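Local coordinates for periplasmic binding protein (Veillonella parvula, PDB 4MO9), which probably captures a solute, perhaps a ferric siderophore, in the periplasm between its two lobes and delivers it to an ABC importer, at residues D80-F85 against L276-A280; H84-M89 against P357-S361; V206-E212 against W267-S273; R319-D323 against L348-Y352. All coordinates share one frame; numbering follows the deposited sequence.

Contact 1: D80-F85 against L276-A280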
loop_
_atom_site.group_PDB
_atom_site.type_symbol
_atom_site.label_atom_id
_atom_site.label_comp_id
_atom_site.label_asym_id
_atom_site.label_seq_id
_atom_site.Cartn_x
_atom_site.Cartn_y
_atom_site.Cartn_z
ATOM N N ASP A 80 11.383 -0.906 9.210
ATOM C CA ASP A 80 10.918 -1.973 10.087
ATOM C C ASP A 80 10.627 -3.232 9.274
ATOM O O ASP A 80 10.929 -4.345 9.718
ATOM C CB ASP A 80 9.711 -1.550 10.934
ATOM C CG ASP A 80 8.501 -1.190 10.098
ATOM O OD1 ASP A 80 8.673 -0.557 9.027
ATOM O OD2 ASP A 80 7.369 -1.528 10.534
HETATM N N MSE A 81 10.069 -3.058 8.077
HETATM C CA MSE A 81 9.847 -4.189 7.184
HETATM C C MSE A 81 11.182 -4.777 6.704
HETATM O O MSE A 81 11.362 -6.001 6.672
HETATM C CB MSE A 81 8.992 -3.767 5.985
HETATM C CG MSE A 81 7.549 -3.465 6.328
HETATM SE SE MSE A 81 6.575 -2.883 4.744
HETATM C CE MSE A 81 4.770 -3.029 5.473
ATOM N N TRP A 82 12.120 -3.905 6.344
ATOM C CA TRP A 82 13.447 -4.349 5.921
ATOM C C TRP A 82 14.138 -5.214 6.979
ATOM O O TRP A 82 14.720 -6.249 6.641
ATOM C CB TRP A 82 14.335 -3.153 5.545
ATOM C CG TRP A 82 15.672 -3.560 5.008
ATOM C CD1 TRP A 82 16.895 -3.333 5.569
ATOM C CD2 TRP A 82 15.913 -4.289 3.798
ATOM N NE1 TRP A 82 17.885 -3.875 4.777
ATOM C CE2 TRP A 82 17.308 -4.462 3.681
ATOM C CE3 TRP A 82 15.084 -4.801 2.796
ATOM C CZ2 TRP A 82 17.893 -5.133 2.600
ATOM C CZ3 TRP A 82 15.658 -5.472 1.732
ATOM C CH2 TRP A 82 17.051 -5.629 1.640
ATOM N N LYS A 83 14.075 -4.805 8.251
ATOM C CA LYS A 83 14.691 -5.599 9.315
ATOM C C LYS A 83 14.017 -6.959 9.439
ATOM O O LYS A 83 14.678 -7.989 9.582
ATOM C CB LYS A 83 14.579 -4.906 10.678
ATOM C CG LYS A 83 15.212 -3.535 10.787
ATOM C CD LYS A 83 14.839 -2.915 12.153
ATOM C CE LYS A 83 14.525 -1.423 12.035
ATOM N NZ LYS A 83 13.529 -0.984 13.048
ATOM N N HIS A 84 12.689 -6.952 9.416
ATOM C CA HIS A 84 11.924 -8.171 9.613
ATOM C C HIS A 84 12.201 -9.148 8.470
ATOM O O HIS A 84 12.478 -10.333 8.689
ATOM C CB HIS A 84 10.435 -7.837 9.666
ATOM C CG HIS A 84 9.567 -8.999 10.022
ATOM N ND1 HIS A 84 9.567 -9.568 11.280
ATOM C CD2 HIS A 84 8.672 -9.705 9.290
ATOM C CE1 HIS A 84 8.711 -10.573 11.304
ATOM N NE2 HIS A 84 8.154 -10.679 10.108
ATOM N N PHE A 85 12.149 -8.633 7.247
ATOM C CA PHE A 85 12.284 -9.479 6.073
ATOM C C PHE A 85 13.703 -10.030 5.960
ATOM O O PHE A 85 13.889 -11.210 5.665
ATOM C CB PHE A 85 11.886 -8.721 4.804
ATOM C CG PHE A 85 10.446 -8.260 4.787
ATOM C CD1 PHE A 85 9.533 -8.722 5.736
ATOM C CD2 PHE A 85 10.006 -7.366 3.815
ATOM C CE1 PHE A 85 8.208 -8.286 5.718
ATOM C CE2 PHE A 85 8.682 -6.925 3.792
ATOM C CZ PHE A 85 7.785 -7.386 4.745
ATOM N N LEU A 276 2.264 2.133 13.709
ATOM C CA LEU A 276 1.726 0.834 13.308
ATOM C C LEU A 276 2.825 0.076 12.574
ATOM O O LEU A 276 3.865 0.666 12.251
ATOM C CB LEU A 276 0.507 1.008 12.397
ATOM C CG LEU A 276 -0.749 1.577 13.081
ATOM C CD1 LEU A 276 -1.886 1.708 12.053
ATOM C CD2 LEU A 276 -1.161 0.687 14.226
ATOM N N GLY A 277 2.606 -1.218 12.320
ATOM C CA GLY A 277 3.571 -2.034 11.590
ATOM C C GLY A 277 4.243 -3.081 12.467
ATOM O O GLY A 277 3.702 -3.473 13.508
ATOM N N PHE A 278 5.433 -3.525 12.061
ATOM C CA PHE A 278 6.140 -4.592 12.779
ATOM C C PHE A 278 6.722 -4.153 14.110
ATOM O O PHE A 278 6.957 -4.990 14.990
ATOM C CB PHE A 278 7.247 -5.186 11.900
ATOM C CG PHE A 278 6.721 -5.966 10.731
ATOM C CD1 PHE A 278 6.230 -7.260 10.909
ATOM C CD2 PHE A 278 6.700 -5.407 9.460
ATOM C CE1 PHE A 278 5.736 -7.985 9.830
ATOM C CE2 PHE A 278 6.208 -6.125 8.374
ATOM C CZ PHE A 278 5.724 -7.417 8.561
ATOM N N GLU A 279 6.971 -2.852 14.254
ATOM C CA GLU A 279 7.504 -2.315 15.503
ATOM C C GLU A 279 6.426 -1.519 16.200
ATOM O O GLU A 279 6.514 -0.293 16.303
ATOM C CB GLU A 279 8.696 -1.406 15.241
ATOM C CG GLU A 279 9.725 -2.032 14.360
ATOM C CD GLU A 279 11.098 -2.032 14.975
ATOM O OE1 GLU A 279 11.295 -1.354 16.012
ATOM O OE2 GLU A 279 11.981 -2.718 14.417
ATOM N N ALA A 280 5.415 -2.224 16.686
ATOM C CA ALA A 280 4.248 -1.593 17.262
ATOM C C ALA A 280 3.681 -2.549 18.286
ATOM O O ALA A 280 3.703 -3.767 18.079
ATOM C CB ALA A 280 3.218 -1.314 16.182
HETATM O O HOH W 1 6.293 -0.516 12.882
#
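An aromatic cluster edged by polar bonds joins D80, K83, H84 and F85 of helix 79-88 to F278 and E279 in the loop between strand 259-263 and helix 282-295. The helix follows strand 67-69 of the N-terminal lobe's parallel sheet and the loop belongs to the C-terminal lobe, making this a lobe-to-lobe contact of the TroA-like fold. F278 carries it. Its ring lies in an offset stack with H84, centroids 4.3 Å apart and planes at 19°, with F278 CE1 3.4 Å from H84 CD2 over one face of the imidazole. Selenomethionine M81 meets the same phenyl ring at its edge, CG 3.6 Å from CE2, while F85 approaches obliquely, its CE1 3.9 Å from F278 CZ. H84 reaches F278 because its CG is anti to the backbone N (chi1 -173°), and NE2 bonds S359 O. Beyond the ring, D80 OD2 accepts the amide of F278, with N 3.2 Å away and nearly in line with the C-O bond. A water donates to both D80 OD2 and L276 O and accepts from E279 N. A beta carbon on G277 would collide with this carboxylate oxygen. K83, exposed on the helix, forms a salt bridge through NZ with E279 OE2 (2.7 Å) from above the carboxylate plane and also bonds Y266 OH. Without the phenyl of F278, as with an alanine here, the H84 face is likely to lose its stacking partner, opening a gap beside M81 and F85. One oxygen, D80 OD2, thus takes both amide and water, holding the loop by its backbone as well as its ring.

Contact 2: H84-M89 against P357-S361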
loop_
_atom_site.group_PDB
_atom_site.type_symbol
_atom_site.label_atom_id
_atom_site.label_comp_id
_atom_site.label_asym_id
_atom_site.label_seq_id
_atom_site.Cartn_x
_atom_site.Cartn_y
_atom_site.Cartn_z
ATOM N N HIS A 84 12.689 -6.952 9.416
ATOM C CA HIS A 84 11.924 -8.171 9.613
ATOM C C HIS A 84 12.201 -9.148 8.470
ATOM O O HIS A 84 12.478 -10.333 8.689
ATOM C CB HIS A 84 10.435 -7.837 9.666
ATOM C CG HIS A 84 9.567 -8.999 10.022
ATOM N ND1 HIS A 84 9.567 -9.568 11.280
ATOM C CD2 HIS A 84 8.672 -9.705 9.290
ATOM C CE1 HIS A 84 8.711 -10.573 11.304
ATOM N NE2 HIS A 84 8.154 -10.679 10.108
ATOM N N PHE A 85 12.149 -8.633 7.247
ATOM C CA PHE A 85 12.284 -9.479 6.073
ATOM C C PHE A 85 13.703 -10.030 5.960
ATOM O O PHE A 85 13.889 -11.210 5.665
ATOM C CB PHE A 85 11.886 -8.721 4.804
ATOM C CG PHE A 85 10.446 -8.260 4.787
ATOM C CD1 PHE A 85 9.533 -8.722 5.736
ATOM C CD2 PHE A 85 10.006 -7.366 3.815
ATOM C CE1 PHE A 85 8.208 -8.286 5.718
ATOM C CE2 PHE A 85 8.682 -6.925 3.792
ATOM C CZ PHE A 85 7.785 -7.386 4.745
ATOM N N THR A 86 14.701 -9.183 6.203
ATOM C CA THR A 86 16.095 -9.620 6.095
ATOM C C THR A 86 16.455 -10.599 7.209
ATOM O O THR A 86 17.281 -11.492 7.018
ATOM C CB THR A 86 17.095 -8.434 6.047
ATOM O OG1 THR A 86 16.916 -7.585 7.184
ATOM C CG2 THR A 86 16.884 -7.628 4.787
ATOM N N ALA A 87 15.815 -10.447 8.361
ATOM C CA ALA A 87 16.034 -11.370 9.470
ATOM C C ALA A 87 15.632 -12.781 9.059
ATOM O O ALA A 87 16.317 -13.753 9.388
ATOM C CB ALA A 87 15.250 -10.932 10.697
ATOM N N GLU A 88 14.525 -12.884 8.331
ATOM C CA GLU A 88 13.986 -14.188 7.955
ATOM C C GLU A 88 14.508 -14.667 6.600
ATOM O O GLU A 88 14.485 -15.863 6.308
ATOM C CB GLU A 88 12.452 -14.155 7.986
ATOM C CG GLU A 88 11.907 -13.618 9.317
ATOM C CD GLU A 88 10.416 -13.840 9.504
ATOM O OE1 GLU A 88 9.713 -14.102 8.500
ATOM O OE2 GLU A 88 9.951 -13.752 10.666
HETATM N N MSE A 89 14.984 -13.727 5.784
HETATM C CA MSE A 89 15.511 -14.034 4.454
HETATM C C MSE A 89 16.776 -13.204 4.212
HETATM O O MSE A 89 16.756 -12.251 3.440
HETATM C CB MSE A 89 14.452 -13.712 3.392
HETATM C CG MSE A 89 14.840 -14.087 1.981
HETATM SE SE MSE A 89 13.340 -13.821 0.778
HETATM C CE MSE A 89 12.361 -15.450 1.291
ATOM N N PRO A 357 6.730 -15.391 2.294
ATOM C CA PRO A 357 7.789 -16.113 3.000
ATOM C C PRO A 357 8.193 -15.410 4.303
ATOM O O PRO A 357 9.160 -15.833 4.941
ATOM C CB PRO A 357 8.950 -16.063 2.012
ATOM C CG PRO A 357 8.759 -14.772 1.283
ATOM C CD PRO A 357 7.258 -14.571 1.185
ATOM N N PHE A 358 7.476 -14.359 4.678
ATOM C CA PHE A 358 7.782 -13.618 5.904
ATOM C C PHE A 358 6.675 -13.865 6.928
ATOM O O PHE A 358 5.500 -13.945 6.554
ATOM C CB PHE A 358 7.895 -12.116 5.602
ATOM C CG PHE A 358 8.729 -11.802 4.378
ATOM C CD1 PHE A 358 10.094 -12.061 4.366
ATOM C CD2 PHE A 358 8.148 -11.241 3.251
ATOM C CE1 PHE A 358 10.863 -11.776 3.240
ATOM C CE2 PHE A 358 8.903 -10.952 2.122
ATOM C CZ PHE A 358 10.266 -11.222 2.118
ATOM N N SER A 359 7.028 -13.994 8.206
ATOM C CA SER A 359 6.024 -14.277 9.228
ATOM C C SER A 359 5.165 -13.049 9.517
ATOM O O SER A 359 5.652 -11.910 9.527
ATOM C CB SER A 359 6.681 -14.756 10.522
ATOM O OG SER A 359 7.514 -13.744 11.066
ATOM N N TYR A 360 3.876 -13.276 9.743
ATOM C CA TYR A 360 2.992 -12.189 10.118
ATOM C C TYR A 360 3.190 -11.818 11.587
ATOM O O TYR A 360 3.331 -12.704 12.430
ATOM C CB TYR A 360 1.533 -12.578 9.874
ATOM C CG TYR A 360 0.560 -11.500 10.295
ATOM C CD1 TYR A 360 0.421 -10.339 9.547
ATOM C CD2 TYR A 360 -0.206 -11.641 11.443
ATOM C CE1 TYR A 360 -0.462 -9.344 9.924
ATOM C CE2 TYR A 360 -1.093 -10.655 11.832
ATOM C CZ TYR A 360 -1.218 -9.509 11.067
ATOM O OH TYR A 360 -2.102 -8.523 11.462
ATOM N N SER A 361 3.221 -10.515 11.872
ATOM C CA SER A 361 3.178 -9.986 13.243
ATOM C C SER A 361 2.983 -8.467 13.211
ATOM O O SER A 361 2.827 -7.880 12.139
ATOM C CB SER A 361 4.438 -10.331 14.036
ATOM O OG SER A 361 5.540 -9.596 13.554
#
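The rings of F85 and F358 lie face to face, centroids 4.0 Å apart and planes 17° apart, with F85 CD1 3.5 Å from F358 CG. F85 CB also lies over the F358 ring as a CH-pi contact. P357 CG covers the opposite face of F358 above its centre, leaving the phenyl sandwiched between a ring of the helix and its own preceding proline. Next along the loop, S359 is held at three atoms. E88 OE1 takes the S359 amide through its syn lone pair, 2.7 Å from N and fairly straight at 161°; S359 OG donates to E88 OE2 at 2.5 Å, so short that the exact length is doubtful. At the carbonyl of the same residue, H84 NE2 donates to S359 O at 2.8 Å, somewhat tilted from both the imidazole and carbonyl planes. E88 reaches the loop on a chain extended beyond CG. These bonds fasten the last turn of helix 79-88 to the segment that leaves helix 344-355 and runs on to strand 365-367, so that the N-terminal-lobe helix is tied to the chain leading into the C-terminal lobe's mixed sheet in this TroA-like fold. Where the helix ends, selenomethionine M89 makes an oblique Met-aromatic contact, SE 4.0 Å from F358 CE1. Its chain bends at the last torsion (chi3 -77°), which brings CE within 3.5 Å of P357 CB. Further out, F52 and S56 of helix 52-59 touch F358, and F52 also touches F85. The M89 side chain rests on T63 and P64, while H84 also belongs to the aromatic cluster with F278.

Contact 3: V206-E212 against W267-S273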
loop_
_atom_site.group_PDB
_atom_site.type_symbol
_atom_site.label_atom_id
_atom_site.label_comp_id
_atom_site.label_asym_id
_atom_site.label_seq_id
_atom_site.Cartn_x
_atom_site.Cartn_y
_atom_site.Cartn_z
ATOM N N VAL A 206 -2.999 11.476 7.731
ATOM C CA VAL A 206 -1.757 10.732 7.932
ATOM C C VAL A 206 -1.137 11.253 9.226
ATOM O O VAL A 206 -0.801 12.446 9.329
ATOM C CB VAL A 206 -0.768 10.930 6.768
ATOM C CG1 VAL A 206 0.391 9.937 6.884
ATOM C CG2 VAL A 206 -1.484 10.721 5.438
ATOM N N GLY A 207 -0.999 10.381 10.225
ATOM C CA GLY A 207 -0.531 10.831 11.528
ATOM C C GLY A 207 0.978 10.882 11.678
ATOM O O GLY A 207 1.511 10.519 12.732
HETATM N N MSE A 208 1.666 11.357 10.640
HETATM C CA MSE A 208 3.128 11.336 10.591
HETATM C C MSE A 208 3.773 12.399 11.469
HETATM O O MSE A 208 4.927 12.253 11.892
HETATM C CB MSE A 208 3.601 11.513 9.148
HETATM C CG MSE A 208 5.115 11.618 8.990
HETATM SE SE MSE A 208 5.622 11.710 7.110
HETATM C CE MSE A 208 4.721 13.370 6.650
ATOM N N ASN A 209 3.030 13.466 11.746
ATOM C CA ASN A 209 3.590 14.586 12.488
ATOM C C ASN A 209 3.159 14.628 13.952
ATOM O O ASN A 209 3.523 15.549 14.678
ATOM C CB ASN A 209 3.253 15.907 11.786
ATOM C CG ASN A 209 3.902 16.021 10.419
ATOM O OD1 ASN A 209 5.021 15.551 10.212
ATOM N ND2 ASN A 209 3.199 16.642 9.477
ATOM N N GLY A 210 2.384 13.632 14.383
ATOM C CA GLY A 210 1.922 13.578 15.761
ATOM C C GLY A 210 0.805 14.572 16.039
ATOM O O GLY A 210 0.403 15.325 15.143
ATOM N N PRO A 211 0.296 14.587 17.285
ATOM C CA PRO A 211 -0.822 15.466 17.659
ATOM C C PRO A 211 -0.542 16.963 17.445
ATOM O O PRO A 211 -1.466 17.715 17.136
ATOM C CB PRO A 211 -1.007 15.174 19.157
ATOM C CG PRO A 211 -0.445 13.791 19.346
ATOM C CD PRO A 211 0.725 13.724 18.403
ATOM N N GLU A 212 0.709 17.383 17.597
ATOM C CA GLU A 212 1.036 18.811 17.616
ATOM C C GLU A 212 1.089 19.494 16.236
ATOM O O GLU A 212 1.101 20.724 16.152
ATOM C CB GLU A 212 2.327 19.066 18.419
ATOM C CG GLU A 212 3.618 18.544 17.777
ATOM C CD GLU A 212 3.820 17.035 17.929
ATOM O OE1 GLU A 212 2.943 16.347 18.502
ATOM O OE2 GLU A 212 4.873 16.538 17.471
ATOM N N TRP A 267 7.612 5.706 11.664
ATOM C CA TRP A 267 8.241 7.025 11.534
ATOM C C TRP A 267 9.099 7.316 12.765
ATOM O O TRP A 267 8.727 8.153 13.599
ATOM C CB TRP A 267 7.181 8.133 11.377
ATOM C CG TRP A 267 6.405 8.090 10.082
ATOM C CD1 TRP A 267 6.910 8.189 8.819
ATOM C CD2 TRP A 267 4.981 7.964 9.937
ATOM N NE1 TRP A 267 5.889 8.112 7.889
ATOM C CE2 TRP A 267 4.697 7.980 8.552
ATOM C CE3 TRP A 267 3.919 7.835 10.847
ATOM C CZ2 TRP A 267 3.391 7.867 8.053
ATOM C CZ3 TRP A 267 2.627 7.723 10.355
ATOM C CH2 TRP A 267 2.373 7.741 8.968
ATOM N N PRO A 268 10.264 6.646 12.870
ATOM C CA PRO A 268 11.096 6.715 14.082
ATOM C C PRO A 268 11.663 8.103 14.375
ATOM O O PRO A 268 12.069 8.355 15.512
ATOM C CB PRO A 268 12.234 5.731 13.790
ATOM C CG PRO A 268 12.307 5.660 12.285
ATOM C CD PRO A 268 10.888 5.832 11.809
ATOM N N LYS A 269 11.700 8.981 13.374
ATOM C CA LYS A 269 12.183 10.346 13.596
ATOM C C LYS A 269 11.086 11.244 14.160
ATOM O O LYS A 269 11.336 12.396 14.510
ATOM C CB LYS A 269 12.712 10.952 12.297
ATOM C CG LYS A 269 13.999 10.332 11.783
ATOM C CD LYS A 269 14.541 11.156 10.628
ATOM C CE LYS A 269 15.429 10.334 9.714
ATOM N NZ LYS A 269 15.694 11.069 8.446
ATOM N N LYS A 270 9.869 10.716 14.228
ATOM C CA LYS A 270 8.731 11.459 14.757
ATOM C C LYS A 270 8.178 10.690 15.953
ATOM O O LYS A 270 7.275 9.878 15.788
ATOM C CB LYS A 270 7.654 11.582 13.671
ATOM C CG LYS A 270 8.111 12.286 12.389
ATOM C CD LYS A 270 8.583 13.709 12.687
ATOM C CE LYS A 270 7.841 14.728 11.838
ATOM N NZ LYS A 270 7.798 16.060 12.505
ATOM N N PRO A 271 8.726 10.928 17.165
ATOM C CA PRO A 271 8.363 10.049 18.288
ATOM C C PRO A 271 6.889 10.094 18.712
ATOM O O PRO A 271 6.412 9.125 19.310
ATOM C CB PRO A 271 9.285 10.508 19.429
ATOM C CG PRO A 271 9.746 11.866 19.045
ATOM C CD PRO A 271 9.776 11.892 17.536
ATOM N N THR A 272 6.175 11.170 18.396
ATOM C CA THR A 272 4.742 11.217 18.690
ATOM C C THR A 272 3.864 10.810 17.506
ATOM O O THR A 272 2.637 10.912 17.585
ATOM C CB THR A 272 4.295 12.609 19.119
ATOM O OG1 THR A 272 4.540 13.531 18.049
ATOM C CG2 THR A 272 5.039 13.047 20.375
ATOM N N SER A 273 4.474 10.367 16.407
ATOM C CA SER A 273 3.686 9.949 15.252
ATOM C C SER A 273 2.890 8.683 15.592
ATOM O O SER A 273 3.296 7.896 16.460
ATOM C CB SER A 273 4.568 9.735 14.012
ATOM O OG SER A 273 5.523 8.696 14.190
#
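G210 and S273 bring the two loops together, their CA atoms 4.1 Å apart. Segment 267-273 folds through two successive type I beta turns, W267 to K270 and K270 to S273, which share K270; segment 206-212 runs out from the end of strand 201-206. No backbone hydrogen bond links the two. Instead G210, at a positive phi of 75°, lies against T272 in a CA-H...O contact, its CA 3.3 Å from T272 O, and a side chain there would strike T272 OG1. The main side-chain meeting is selenomethionine M208 over the indole of W267. M208 CG sits 3.6 Å from the centroid of the five-membered ring of W267, almost on the ring normal (6° off), and SE follows at a slant in a Met-aromatic contact. With CG anti to the backbone N (chi1 175°), M208 runs across that face. V206 CG1 meets the six-membered part obliquely, 3.6 Å from W267 CH2. M208 O is buried among carbons, 3.2 Å from K270 CG and close to S273 CB, and has no hydrogen-bonding partner in the model. At the outer end T272 OG1 donates to E212 OE2 (3.1 Å) on the syn side of that oxygen. The second turn is braced from within: S273 OG donates to K270 O at 2.6 Å in the carbonyl plane, and the amide of S273 uses the same acceptor. Both loops stand at the ends of neighbouring parallel strands, 201-206 and 259-263, with G207 bonding the backbone of M263 and M274, W267 resting on H315, and P211 packed on helix 282-295.

Contact 4: R319-D323 against L348-Y352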
loop_
_atom_site.group_PDB
_atom_site.type_symbol
_atom_site.label_atom_id
_atom_site.label_comp_id
_atom_site.label_asym_id
_atom_site.label_seq_id
_atom_site.Cartn_x
_atom_site.Cartn_y
_atom_site.Cartn_z
ATOM N N ARG A 319 -2.423 0.709 -2.205
ATOM C CA ARG A 319 -1.677 0.551 -3.462
ATOM C C ARG A 319 -0.739 -0.660 -3.446
ATOM O O ARG A 319 0.410 -0.588 -3.913
ATOM C CB ARG A 319 -0.980 1.863 -3.918
ATOM C CG ARG A 319 -0.142 2.639 -2.875
ATOM C CD ARG A 319 1.291 2.097 -2.714
ATOM N NE ARG A 319 2.100 2.895 -1.777
ATOM C CZ ARG A 319 2.319 2.564 -0.506
ATOM N NH1 ARG A 319 1.789 1.447 -0.006
ATOM N NH2 ARG A 319 3.068 3.342 0.275
ATOM N N GLU A 320 -1.249 -1.784 -2.940
ATOM C CA GLU A 320 -0.456 -3.011 -2.871
ATOM C C GLU A 320 -1.286 -4.259 -3.105
ATOM O O GLU A 320 -2.526 -4.233 -3.018
ATOM C CB GLU A 320 0.265 -3.143 -1.515
ATOM C CG GLU A 320 1.719 -2.634 -1.500
ATOM C CD GLU A 320 2.645 -3.399 -2.453
ATOM O OE1 GLU A 320 2.228 -4.453 -3.015
ATOM O OE2 GLU A 320 3.809 -2.954 -2.631
ATOM N N VAL A 321 -0.579 -5.353 -3.366
ATOM C CA VAL A 321 -1.211 -6.628 -3.672
ATOM C C VAL A 321 -2.101 -7.108 -2.526
ATOM O O VAL A 321 -3.095 -7.806 -2.767
ATOM C CB VAL A 321 -0.153 -7.700 -4.049
ATOM C CG1 VAL A 321 0.767 -7.995 -2.844
ATOM C CG2 VAL A 321 -0.822 -8.979 -4.562
ATOM N N PHE A 322 -1.769 -6.728 -1.287
ATOM C CA PHE A 322 -2.557 -7.163 -0.140
ATOM C C PHE A 322 -3.586 -6.121 0.350
ATOM O O PHE A 322 -4.124 -6.259 1.459
ATOM C CB PHE A 322 -1.643 -7.612 1.030
ATOM C CG PHE A 322 -0.537 -6.630 1.374
ATOM C CD1 PHE A 322 -0.776 -5.254 1.396
ATOM C CD2 PHE A 322 0.742 -7.087 1.696
ATOM C CE1 PHE A 322 0.241 -4.351 1.712
ATOM C CE2 PHE A 322 1.766 -6.192 2.017
ATOM C CZ PHE A 322 1.514 -4.820 2.021
ATOM N N ASP A 323 -3.865 -5.092 -0.456
ATOM C CA ASP A 323 -4.705 -3.982 0.028
ATOM C C ASP A 323 -6.201 -4.289 0.126
ATOM O O ASP A 323 -6.982 -3.427 0.537
ATOM C CB ASP A 323 -4.423 -2.634 -0.692
ATOM C CG ASP A 323 -5.023 -2.537 -2.095
ATOM O OD1 ASP A 323 -5.900 -3.345 -2.505
ATOM O OD2 ASP A 323 -4.593 -1.612 -2.827
ATOM N N LEU A 348 -5.370 -9.796 6.228
ATOM C CA LEU A 348 -3.950 -9.483 6.091
ATOM C C LEU A 348 -3.099 -10.662 6.561
ATOM O O LEU A 348 -2.192 -11.108 5.842
ATOM C CB LEU A 348 -3.582 -8.200 6.857
ATOM C CG LEU A 348 -2.152 -7.674 6.669
ATOM C CD1 LEU A 348 -1.858 -7.352 5.194
ATOM C CD2 LEU A 348 -1.885 -6.461 7.544
ATOM N N LYS A 349 -3.398 -11.170 7.756
ATOM C CA LYS A 349 -2.691 -12.335 8.302
ATOM C C LYS A 349 -2.747 -13.529 7.337
ATOM O O LYS A 349 -1.743 -14.215 7.105
ATOM C CB LYS A 349 -3.275 -12.723 9.675
ATOM C CG LYS A 349 -2.659 -13.987 10.251
ATOM C CD LYS A 349 -3.244 -14.367 11.602
ATOM C CE LYS A 349 -2.713 -15.726 12.023
ATOM N NZ LYS A 349 -1.225 -15.749 12.023
ATOM N N GLU A 350 -3.921 -13.764 6.764
ATOM C CA GLU A 350 -4.093 -14.887 5.854
ATOM C C GLU A 350 -3.280 -14.691 4.571
ATOM O O GLU A 350 -2.729 -15.660 4.031
ATOM C CB GLU A 350 -5.573 -15.098 5.540
ATOM C CG GLU A 350 -5.876 -16.385 4.795
ATOM C CD GLU A 350 -7.365 -16.627 4.646
ATOM O OE1 GLU A 350 -8.158 -15.940 5.339
ATOM O OE2 GLU A 350 -7.737 -17.505 3.836
ATOM N N PHE A 351 -3.187 -13.449 4.092
ATOM C CA PHE A 351 -2.363 -13.183 2.912
ATOM C C PHE A 351 -0.920 -13.567 3.230
ATOM O O PHE A 351 -0.254 -14.230 2.429
ATOM C CB PHE A 351 -2.452 -11.718 2.454
ATOM C CG PHE A 351 -1.694 -11.448 1.190
ATOM C CD1 PHE A 351 -2.341 -11.463 -0.036
ATOM C CD2 PHE A 351 -0.326 -11.209 1.220
ATOM C CE1 PHE A 351 -1.625 -11.243 -1.227
ATOM C CE2 PHE A 351 0.396 -10.996 0.041
ATOM C CZ PHE A 351 -0.249 -11.007 -1.176
ATOM N N TYR A 352 -0.432 -13.156 4.397
ATOM C CA TYR A 352 0.913 -13.568 4.814
ATOM C C TYR A 352 1.026 -15.088 4.942
ATOM O O TYR A 352 1.939 -15.693 4.362
ATOM C CB TYR A 352 1.307 -12.924 6.149
ATOM C CG TYR A 352 1.944 -11.558 6.028
ATOM C CD1 TYR A 352 1.176 -10.434 5.746
ATOM C CD2 TYR A 352 3.311 -11.391 6.214
ATOM C CE1 TYR A 352 1.753 -9.173 5.634
ATOM C CE2 TYR A 352 3.905 -10.140 6.096
ATOM C CZ TYR A 352 3.121 -9.030 5.817
ATOM O OH TYR A 352 3.708 -7.777 5.699
#
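F322 faces F351 with CA atoms 6.8 Å apart, where a type I beta turn from E320 to D323, just before helix 324-334, meets one side of helix 344-355. The contact lies in the buried interior of the TroA-like fold, beside the long helix 171-194 that connects the two lobes. F322 and F351 form a T-shaped pair in which the edge of F322 is turned to the face of F351, centroids 6.0 Å apart and planes at 86°. The closest part of F322 is CB, a CH-pi contact 3.8 Å from the F351 centroid and 11° off its normal. With its CG between the backbone N and the carbonyl carbon (chi1 49°), F322 stands its ring on edge toward F351, displaced to the CD2-CE2 side, and L348 CD1 then covers one face of it, 4.1 Å from CG. V321 comes in obliquely at the far end of F351, where CG1 lies 3.6 Å from CZ. F351 also touches A57 of helix 52-59 and I177 of helix 171-194, and F53 meets the F322 ring. Replacing F351 by an alanine would probably open a gap between the turn, helix 52-59 and helix 171-194, leaving V321 and the CB of F322 without the ring they pack on. The turn is closed by D323 N bonding E320 O, and the E320 side chain folds back so that OE1 receives the amide of V321, N to OE1 3.0 Å, through its anti lone pair.

In the fold
Following the chain from the N terminus, helix 79-88 is the first part used, and contacts 1 and 2 both start from it, sharing H84 and F85. Contact 1 closes at 276-280, and contact 3, joining the loops after strands 201-206 and 259-263, nests inside it. Contact 4 opens later, at 319-323, in series with contacts 1 and 3, and nests inside the longer loop that contact 2 closes at 357-361. Contacts 1, 2 and 4 touch: Y352 OH of contact 4 lies beside F278, and Y352 also packs against F358 and Y360. Together these three tie helix 79-88 to helix 344-355 and the C-terminal lobe, whereas contact 3 joins two loops within that lobe.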